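Local structure of stage III sporulation protein AB (Bacillus subtilis, 6BS9) at residues 90-93 against 94-98; 64-67 against 68-72; 100-103 against 104-108. The protein is needed for spore formation and probably works in a secretion-like complex; this chain is a helical fragment of the longer protein. One frame throughout, in Å; residues are numbered along the deposited sequence.

Interaction 1. Residues 90-93 against 94-98; sequences KQFG and ETLGI
Thr-95 grips the carbonyl oxygen of Gln-91 twice. Its backbone N donates to Gln-91 O, and its hydroxyl OG1 donates to the same Gln-91 O over 2.9 Å. The two donors come from opposite faces of the carbonyl plane, the hydroxyl tilted 33° from it. The first torsion explains this: OG1 lies beside the backbone N (chi1 -69°), which turns it back to the carbonyl one turn earlier. The hydroxyl of this buried residue is thus satisfied by a carbonyl of its own helix.

One residue earlier, Glu-94 N donates to Lys-90 O at 3.1 Å. The side chains of these two residues run side by side and point the same way. Lys-90 is extended, and Glu-94 bends at chi2. The carboxylate therefore lies along the methylenes of the lysine, with Glu-94 OE1 3.8 Å from Lys-90 CE. The charged atoms stay further apart, Lys-90 NZ being 5.1 Å from Glu-94 OE1.

This is the C-terminal end of helix 83-95, where the chain leaves through a type I turn from Thr-95 to Ile-98. The bonding changes here. Leu-96 N donates to Gly-93 O at 2.9 Å, from above the carbonyl plane, and its bond to Phe-92 O is weak.

Leu-96 reaches back to Phe-92. Its methyl CD2 meets the ring obliquely, 4.0 Å from Phe-92 CZ, while Leu-96 CD1 lies 4.1 Å from Phe-92 CE2. The ring also meets Trp-68 edge-to-face and touches Leu-17 of helix 2-26.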
# COMPACT_ATOMS: atom_id res chain seq x y z
N LYS A 90 -6.70 0.36 3.87
CA LYS A 90 -7.07 0.98 5.13
C LYS A 90 -6.65 0.11 6.29
O LYS A 90 -6.09 0.63 7.25
CB LYS A 90 -8.59 1.24 5.18
CG LYS A 90 -9.06 2.08 6.37
CD LYS A 90 -10.57 2.33 6.35
CE LYS A 90 -11.00 3.34 7.44
NZ LYS A 90 -12.28 4.07 7.12
N GLN A 91 -6.93 -1.19 6.23
CA GLN A 91 -6.46 -2.14 7.28
C GLN A 91 -4.93 -2.15 7.41
O GLN A 91 -4.41 -2.23 8.51
CB GLN A 91 -7.10 -3.58 7.33
CG GLN A 91 -7.54 -4.35 6.09
CD GLN A 91 -7.57 -5.90 6.31
OE1 GLN A 91 -7.08 -6.65 5.47
NE2 GLN A 91 -8.11 -6.36 7.43
N PHE A 92 -4.22 -1.97 6.31
CA PHE A 92 -2.78 -1.80 6.39
C PHE A 92 -2.40 -0.55 7.23
O PHE A 92 -1.51 -0.61 8.06
CB PHE A 92 -2.10 -1.79 5.01
CG PHE A 92 -0.63 -1.47 5.05
CD1 PHE A 92 0.26 -2.41 5.41
CD2 PHE A 92 -0.16 -0.22 4.74
CE1 PHE A 92 1.65 -2.13 5.43
CE2 PHE A 92 1.18 0.08 4.81
CZ PHE A 92 2.09 -0.88 5.15
N GLY A 93 -3.05 0.58 7.00
CA GLY A 93 -2.83 1.75 7.86
C GLY A 93 -3.06 1.48 9.34
O GLY A 93 -2.23 1.82 10.16
N GLU A 94 -4.19 0.86 9.66
CA GLU A 94 -4.59 0.52 11.03
C GLU A 94 -3.49 -0.34 11.66
O GLU A 94 -3.02 -0.08 12.77
CB GLU A 94 -5.98 -0.17 11.02
CG GLU A 94 -7.07 0.57 10.19
CD GLU A 94 -8.23 1.29 10.90
OE1 GLU A 94 -9.34 1.38 10.24
OE2 GLU A 94 -8.07 1.82 12.04
N THR A 95 -2.92 -1.23 10.85
CA THR A 95 -1.80 -2.02 11.25
C THR A 95 -0.55 -1.28 11.68
O THR A 95 0.29 -1.81 12.44
CB THR A 95 -1.45 -2.97 10.06
OG1 THR A 95 -2.48 -3.94 9.90
CG2 THR A 95 -0.12 -3.68 10.20
N LEU A 96 -0.31 -0.11 11.14
CA LEU A 96 0.90 0.65 11.51
C LEU A 96 0.88 1.10 12.95
O LEU A 96 1.90 1.55 13.49
CB LEU A 96 1.10 1.84 10.53
CG LEU A 96 1.21 1.39 9.06
CD1 LEU A 96 1.16 2.53 8.09
CD2 LEU A 96 2.46 0.60 8.84
N GLY A 97 -0.34 1.18 13.47
CA GLY A 97 -0.57 1.55 14.84
C GLY A 97 -0.68 0.45 15.84
O GLY A 97 -0.96 0.72 16.99
N ILE A 98 -0.43 -0.79 15.42
CA ILE A 98 -0.31 -1.92 16.33
C ILE A 98 1.06 -1.88 17.05
O ILE A 98 2.09 -1.92 16.43
CB ILE A 98 -0.57 -3.27 15.59
CG1 ILE A 98 -2.00 -3.28 15.03
CG2 ILE A 98 -0.38 -4.47 16.52
CD1 ILE A 98 -2.31 -4.52 14.21

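Interaction 2. Residues 64-67 against 68-72; sequences AKTA and WEQSL
Ala-67 O accepts two bonds from Ser-71. The hydroxyl gives the shorter one, Ser-71 OG to Ala-67 O at 2.6 Å. The backbone N of Ser-71 gives the other, 3.0 Å from Ala-67 O. One donor sits on each side of the carbonyl plane, both about 30° off it. OG stands beside its own backbone N, chi1 -48°, and this turns it back towards the preceding helical turn. The buried hydroxyl is thus satisfied within the helix.

The other side-chain link is between Lys-65 and Glu-69, an i to i+4 pair. Lys-65 is extended as far as CE and then bends at chi4 (-59°), which brings its ammonium back towards the glutamate. Glu-69 bends at chi2 and offers OE1. The salt bridge is weak as a hydrogen bond, with Lys-65 NZ 3.3 Å from Glu-69 OE1. The same oxygen also lies 3.7 Å from Lys-65 CG, so the carboxylate rests against the base of the lysine chain as well.

Thr-66 and Gln-70 lie side by side, with only a loose approach of Thr-66 CG2 to Gln-70 NE2 at 4.0 Å. Beneath these pairs run regular helical bonds, such as Gln-70 N to Thr-66 O at 3.0 Å.

Helix 64-75 packs against helices 46-58 and 83-95. Trp-68 meets Phe-53 of helix 46-58 edge-to-face, and its NE1 donates to Leu-89 O of helix 83-95. Ala-67 touches helix 46-58, and Leu-72 packs on Tyr-86 and Leu-89 of helix 83-95.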
# COMPACT_ATOMS: atom_id res chain seq x y z
N ALA A 64 2.06 7.19 11.82
CA ALA A 64 2.16 6.58 10.50
C ALA A 64 0.79 6.15 9.99
O ALA A 64 0.47 6.32 8.83
CB ALA A 64 3.13 5.41 10.54
N LYS A 65 -0.04 5.67 10.91
CA LYS A 65 -1.39 5.28 10.61
C LYS A 65 -2.18 6.43 10.06
O LYS A 65 -2.90 6.26 9.06
CB LYS A 65 -2.04 4.71 11.86
CG LYS A 65 -3.54 4.46 11.82
CD LYS A 65 -4.04 4.19 13.23
CE LYS A 65 -5.51 3.81 13.27
NZ LYS A 65 -6.36 4.89 12.68
N THR A 66 -2.11 7.58 10.70
CA THR A 66 -2.90 8.70 10.27
C THR A 66 -2.35 9.18 8.90
O THR A 66 -3.13 9.45 7.98
CB THR A 66 -2.84 9.84 11.32
OG1 THR A 66 -3.42 9.38 12.54
CG2 THR A 66 -3.55 11.12 10.86
N ALA A 67 -1.03 9.25 8.78
CA ALA A 67 -0.39 9.67 7.52
C ALA A 67 -0.75 8.78 6.36
O ALA A 67 -1.03 9.28 5.24
CB ALA A 67 1.12 9.72 7.65
N TRP A 68 -0.82 7.49 6.63
CA TRP A 68 -1.26 6.55 5.61
C TRP A 68 -2.73 6.74 5.15
O TRP A 68 -3.01 6.82 3.94
CB TRP A 68 -1.08 5.13 6.09
CG TRP A 68 -1.45 4.20 5.07
CD1 TRP A 68 -2.66 3.55 4.93
CD2 TRP A 68 -0.67 3.81 3.94
NE1 TRP A 68 -2.63 2.70 3.83
CE2 TRP A 68 -1.44 2.86 3.20
CE3 TRP A 68 0.62 4.13 3.48
CZ2 TRP A 68 -0.96 2.30 2.02
CZ3 TRP A 68 1.11 3.54 2.32
CH2 TRP A 68 0.34 2.64 1.63
N GLU A 69 -3.62 6.85 6.12
CA GLU A 69 -5.05 7.05 5.83
C GLU A 69 -5.28 8.29 5.00
O GLU A 69 -6.00 8.25 4.01
CB GLU A 69 -5.91 7.16 7.10
CG GLU A 69 -6.80 5.96 7.28
CD GLU A 69 -6.23 4.89 8.17
OE1 GLU A 69 -6.23 5.16 9.39
OE2 GLU A 69 -5.86 3.79 7.64
N GLN A 70 -4.63 9.38 5.40
CA GLN A 70 -4.74 10.65 4.68
C GLN A 70 -4.20 10.52 3.25
O GLN A 70 -4.82 10.98 2.32
CB GLN A 70 -4.00 11.75 5.46
CG GLN A 70 -4.74 13.07 5.58
CD GLN A 70 -4.04 14.09 6.49
OE1 GLN A 70 -3.69 15.20 6.05
NE2 GLN A 70 -3.83 13.72 7.78
N SER A 71 -3.07 9.85 3.06
CA SER A 71 -2.51 9.71 1.74
C SER A 71 -3.36 8.84 0.87
O SER A 71 -3.59 9.12 -0.31
CB SER A 71 -1.09 9.15 1.82
OG SER A 71 -0.31 9.83 2.77
N LEU A 72 -3.87 7.81 1.47
CA LEU A 72 -4.77 6.94 0.76
C LEU A 72 -6.03 7.65 0.18
O LEU A 72 -6.42 7.41 -0.98
CB LEU A 72 -5.14 5.77 1.69
CG LEU A 72 -6.05 4.69 1.14
CD1 LEU A 72 -5.38 3.99 -0.04
CD2 LEU A 72 -6.39 3.72 2.28

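Interaction 3. Residues 100-103 against 104-108. With SO4 (sulfate ion), chain E.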
# COMPACT_ATOMS: atom_id res chain seq x y z
N ASP A 100 2.18 -4.24 19.57
CA ASP A 100 2.77 -5.58 19.69
C ASP A 100 3.50 -5.94 18.41
O ASP A 100 2.89 -5.92 17.33
CB ASP A 100 1.67 -6.61 19.94
CG ASP A 100 2.22 -8.04 20.10
OD1 ASP A 100 2.48 -8.44 21.24
OD2 ASP A 100 2.42 -8.75 19.10
N ARG A 101 4.80 -6.21 18.49
CA ARG A 101 5.63 -6.36 17.28
C ARG A 101 5.18 -7.54 16.38
O ARG A 101 5.09 -7.41 15.16
CB ARG A 101 7.12 -6.33 17.70
CG ARG A 101 8.14 -7.24 17.00
CD ARG A 101 8.57 -8.29 17.99
NE ARG A 101 9.63 -9.14 17.48
CZ ARG A 101 10.05 -10.22 18.11
NH1 ARG A 101 9.48 -10.60 19.26
NH2 ARG A 101 11.03 -10.92 17.58
N ILE A 102 4.83 -8.66 17.00
CA ILE A 102 4.54 -9.89 16.26
C ILE A 102 3.18 -9.77 15.61
O ILE A 102 3.01 -10.16 14.46
CB ILE A 102 4.56 -11.11 17.18
CG1 ILE A 102 5.98 -11.40 17.62
CG2 ILE A 102 4.00 -12.37 16.49
CD1 ILE A 102 6.06 -12.25 18.89
N SER A 103 2.24 -9.22 16.36
CA SER A 103 0.90 -8.99 15.87
C SER A 103 0.90 -8.01 14.69
O SER A 103 0.29 -8.27 13.66
CB SER A 103 0.02 -8.48 17.01
OG SER A 103 -1.32 -8.51 16.63
N GLN A 104 1.68 -6.94 14.80
CA GLN A 104 1.81 -6.00 13.69
C GLN A 104 2.33 -6.70 12.43
O GLN A 104 1.78 -6.58 11.32
CB GLN A 104 2.73 -4.81 14.03
CG GLN A 104 2.99 -3.90 12.83
CD GLN A 104 3.78 -2.63 13.16
OE1 GLN A 104 5.01 -2.69 13.40
NE2 GLN A 104 3.13 -1.50 13.10
N GLN A 105 3.40 -7.43 12.62
CA GLN A 105 4.02 -8.16 11.53
C GLN A 105 3.02 -9.09 10.82
O GLN A 105 2.95 -9.11 9.60
CB GLN A 105 5.22 -8.95 12.08
CG GLN A 105 6.25 -9.29 11.05
CD GLN A 105 6.23 -10.73 10.65
OE1 GLN A 105 6.81 -11.59 11.33
NE2 GLN A 105 5.64 -11.02 9.49
N LYS A 106 2.26 -9.87 11.61
CA LYS A 106 1.31 -10.80 11.07
C LYS A 106 0.16 -10.07 10.40
O LYS A 106 -0.32 -10.54 9.36
CB LYS A 106 0.83 -11.82 12.14
CG LYS A 106 1.98 -12.63 12.72
CD LYS A 106 2.71 -13.45 11.62
CE LYS A 106 3.88 -14.23 12.20
NZ LYS A 106 4.55 -14.98 11.11
N HIS A 107 -0.24 -8.91 10.92
CA HIS A 107 -1.30 -8.15 10.24
C HIS A 107 -0.81 -7.50 8.93
O HIS A 107 -1.58 -7.40 7.97
CB HIS A 107 -1.99 -7.14 11.19
CG HIS A 107 -2.98 -7.78 12.11
ND1 HIS A 107 -4.32 -7.91 11.79
CD2 HIS A 107 -2.83 -8.46 13.26
CE1 HIS A 107 -4.95 -8.61 12.71
NE2 HIS A 107 -4.07 -8.95 13.63
N ILE A 108 0.48 -7.16 8.86
CA ILE A 108 1.05 -6.70 7.58
C ILE A 108 1.08 -7.82 6.59
O ILE A 108 0.66 -7.64 5.43
CB ILE A 108 2.46 -6.12 7.71
CG1 ILE A 108 2.40 -4.86 8.57
CG2 ILE A 108 3.00 -5.80 6.31
CD1 ILE A 108 3.73 -4.19 8.89
S SO4 E . -1.54 -2.90 20.25
O1 SO4 E . -1.27 -2.70 21.70
O2 SO4 E . -0.77 -4.07 19.76
O3 SO4 E . -2.98 -3.14 19.99
O4 SO4 E . -1.11 -1.67 19.57
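Helix 101-128 begins here, with Asp-100 as its N-cap. Across the first turn Asp-100 O receives Gln-104 N at 3.0 Å, the first of the i to i+4 bonds. The carboxylate of Asp-100 makes the capping bond: Ser-103 N donates to Asp-100 OD2 at 2.8 Å. The bond is nearly straight, with an N-H...O angle of 163°, and the oxygen is met almost along its C-O axis. It occupies an N-H of the first turn that has no helical carbonyl before it. The negative charge also lies at the end of the helix where the dipole would favour it.

Ser-103 and His-107 meet one turn further on. His-107 N donates to Ser-103 O at 2.9 Å. The imidazole has swung back beside its own backbone N, chi1 -78°. This sets the ring edge against the same carbonyl, with His-107 CD2 3.2 Å from Ser-103 O and the oxygen near the ring plane. The hydroxyl comes to the same corner of the ring, Ser-103 OG being 3.7 Å from His-107 CD2.

On another side Lys-106 CG lies beside its backbone N (chi1 -59°) and passes 3.2 Å from Ile-102 O; the chain then bends at chi2. Gln-104 is extended instead, and its NE2 donates to Thr-95 O at the end of helix 83-95.

A sulfate ion, probably from the crystallisation liquor, lies just before the helix. Asp-100 N donates to its oxygen O2 at 3.0 Å, and His-99 N binds the ion too. An aspartate closing the first turn through the N-H three residues on is the classic helix N-cap.

How the interactions relate
The three contacts follow one another along the chain, and none nests in or crosses another. Each closes only a local turn of helix. Interaction 2 comes first, in helix 64-75. Interaction 1 follows at the end of helix 83-95. Interaction 3 opens helix 101-128 after a short connection. Interactions 1 and 2 touch: Gly-93 CA packs on Trp-68 CD1 at 3.4 Å, and Glu-94 forms a long, weak ion pair with Lys-65. Interactions 1 and 3 touch as well, through Thr-95 and the residues Gln-104, His-107 and Ile-108. Interactions 2 and 3 do not touch; interaction 1, residues 90-98, meets both and so connects three successive helices.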